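Local structure of putative methylthioribose-1-phosphate isomerase (Pyrococcus horikoshii OT3, 6A34) at residues Lys22-Met26 with Val38-Ser42. The protein probably catalyses the interconversion of methylthioribose-1-phosphate and methylthioribulose-1-phosphate in the methionine salvage pathway. Numbering follows the deposited sequence.
Sequences KSVYM and VEKFS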
loop_
_atom_site.group_PDB
_atom_site.type_symbol
_atom_site.label_atom_id
_atom_site.label_comp_id
_atom_site.label_asym_id
_atom_site.label_seq_id
_atom_site.Cartn_x
_atom_site.Cartn_y
_atom_site.Cartn_z
ATOM N N LYS A 22 23.056 -29.581 20.531
ATOM C CA LYS A 22 24.156 -28.612 20.405
ATOM C C LYS A 22 24.059 -27.825 19.096
ATOM O O LYS A 22 25.064 -27.376 18.568
ATOM C CB LYS A 22 25.509 -29.326 20.479
ATOM C CG LYS A 22 25.686 -30.242 21.684
ATOM C CD LYS A 22 27.122 -30.685 21.847
ATOM C CE LYS A 22 27.464 -31.147 23.247
ATOM N NZ LYS A 22 27.156 -32.581 23.439
ATOM N N SER A 23 22.836 -27.624 18.598
ATOM C CA SER A 23 22.628 -26.878 17.380
ATOM C C SER A 23 21.429 -25.929 17.518
ATOM O O SER A 23 20.357 -26.301 18.066
ATOM C CB SER A 23 22.470 -27.834 16.234
ATOM O OG SER A 23 23.704 -28.472 15.961
ATOM N N VAL A 24 21.610 -24.701 17.022
ATOM C CA VAL A 24 20.528 -23.737 16.923
ATOM C C VAL A 24 19.861 -23.897 15.557
ATOM O O VAL A 24 20.525 -23.850 14.528
ATOM C CB VAL A 24 21.019 -22.298 17.145
ATOM C CG1 VAL A 24 19.875 -21.302 17.047
ATOM C CG2 VAL A 24 21.728 -22.147 18.477
ATOM N N TYR A 25 18.549 -24.119 15.559
ATOM C CA TYR A 25 17.775 -24.285 14.313
ATOM C C TYR A 25 16.840 -23.087 14.121
ATOM O O TYR A 25 16.115 -22.780 15.016
ATOM C CB TYR A 25 16.936 -25.564 14.357
ATOM C CG TYR A 25 17.700 -26.869 14.440
ATOM C CD1 TYR A 25 18.281 -27.292 15.629
ATOM C CD2 TYR A 25 17.775 -27.730 13.353
ATOM C CE1 TYR A 25 18.949 -28.505 15.726
ATOM C CE2 TYR A 25 18.438 -28.948 13.433
ATOM C CZ TYR A 25 19.028 -29.346 14.626
ATOM O OH TYR A 25 19.685 -30.545 14.721
ATOM N N MET A 26 16.853 -22.469 12.930
ATOM C CA MET A 26 16.060 -21.274 12.609
ATOM C C MET A 26 15.339 -21.470 11.273
ATOM O O MET A 26 15.958 -21.835 10.247
ATOM C CB MET A 26 16.922 -20.018 12.468
ATOM C CG MET A 26 17.807 -19.738 13.639
ATOM S SD MET A 26 18.677 -18.196 13.374
ATOM C CE MET A 26 19.841 -18.172 14.735
ATOM N N VAL A 38 14.729 -24.840 7.279
ATOM C CA VAL A 38 15.269 -24.748 8.614
ATOM C C VAL A 38 16.791 -24.883 8.540
ATOM O O VAL A 38 17.291 -25.944 8.218
ATOM C CB VAL A 38 14.654 -25.831 9.513
ATOM C CG1 VAL A 38 15.088 -25.643 10.957
ATOM C CG2 VAL A 38 13.137 -25.851 9.398
ATOM N N GLU A 39 17.499 -23.781 8.790
ATOM C CA GLU A 39 18.945 -23.761 8.856
ATOM C C GLU A 39 19.371 -24.401 10.186
ATOM O O GLU A 39 18.606 -24.349 11.154
ATOM C CB GLU A 39 19.499 -22.336 8.767
ATOM C CG GLU A 39 19.228 -21.611 7.456
ATOM C CD GLU A 39 19.634 -22.305 6.161
ATOM O OE1 GLU A 39 20.432 -23.279 6.214
ATOM O OE2 GLU A 39 19.128 -21.871 5.097
ATOM N N LYS A 40 20.569 -25.004 10.182
ATOM C CA LYS A 40 21.215 -25.693 11.312
ATOM C C LYS A 40 22.569 -25.022 11.561
ATOM O O LYS A 40 23.407 -24.988 10.669
ATOM C CB LYS A 40 21.412 -27.168 10.966
ATOM C CG LYS A 40 21.962 -28.060 12.074
ATOM C CD LYS A 40 21.551 -29.514 11.883
ATOM C CE LYS A 40 21.999 -30.449 12.988
ATOM N NZ LYS A 40 23.358 -30.978 12.745
ATOM N N PHE A 41 22.733 -24.421 12.743
ATOM C CA PHE A 41 23.894 -23.640 13.084
ATOM C C PHE A 41 24.569 -24.248 14.316
ATOM O O PHE A 41 23.916 -24.426 15.338
ATOM C CB PHE A 41 23.517 -22.180 13.346
ATOM C CG PHE A 41 22.869 -21.475 12.178
ATOM C CD1 PHE A 41 23.510 -21.401 10.947
ATOM C CD2 PHE A 41 21.617 -20.898 12.300
ATOM C CE1 PHE A 41 22.918 -20.760 9.868
ATOM C CE2 PHE A 41 21.020 -20.271 11.219
ATOM C CZ PHE A 41 21.681 -20.186 10.012
ATOM N N SER A 42 25.887 -24.474 14.205
ATOM C CA SER A 42 26.678 -25.267 15.146
ATOM C C SER A 42 27.807 -24.453 15.799
ATOM O O SER A 42 28.491 -24.978 16.647
ATOM C CB SER A 42 27.224 -26.476 14.438
ATOM O OG SER A 42 26.168 -27.156 13.756
#
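V24 and F41 exchange two backbone hydrogen bonds, V24 N to F41 O and F41 N to V24 O, both 2.9 Å long. M26 and E39 form a second hydrogen-bonded pair, somewhat less even, with M26 N reaching E39 O at 3.1 Å and E39 N reaching M26 O at 2.9 Å. Between them Y25 faces K40 as a non-hydrogen-bonded pair, where Y25 CA approaches E39 O in a CA-H...O contact. On the face bearing V24 and M26, the sulfur of M26 meets the edge of the F41 ring in a Met-aromatic contact, SD lying 3.8 Å from CE2 of F41, its line to the ring centroid 74° off the ring normal. The M26 chain, extended beyond CG (chi2 -177°), crosses the phenylalanine side chain at about a right angle. The two segments are the arms of a beta hairpin, with 23-27 the central strand of a three-stranded antiparallel sheet and 38-41 at its border. On the other face, the Y25 ring runs alongside the aliphatic chain of K40, its CE2 3.5 Å from CD of K40, while V38 CG1 sits at the ring edge. Replacing Y25 by alanine is likely to leave the K40 methylenes without their aromatic neighbour and K20 without its cation-pi partner. Helix 44-52 backs the M26-F41 pair through A50, and helix 59-76 adds A65 against M26. The E39 carboxylate turns away to bond N28.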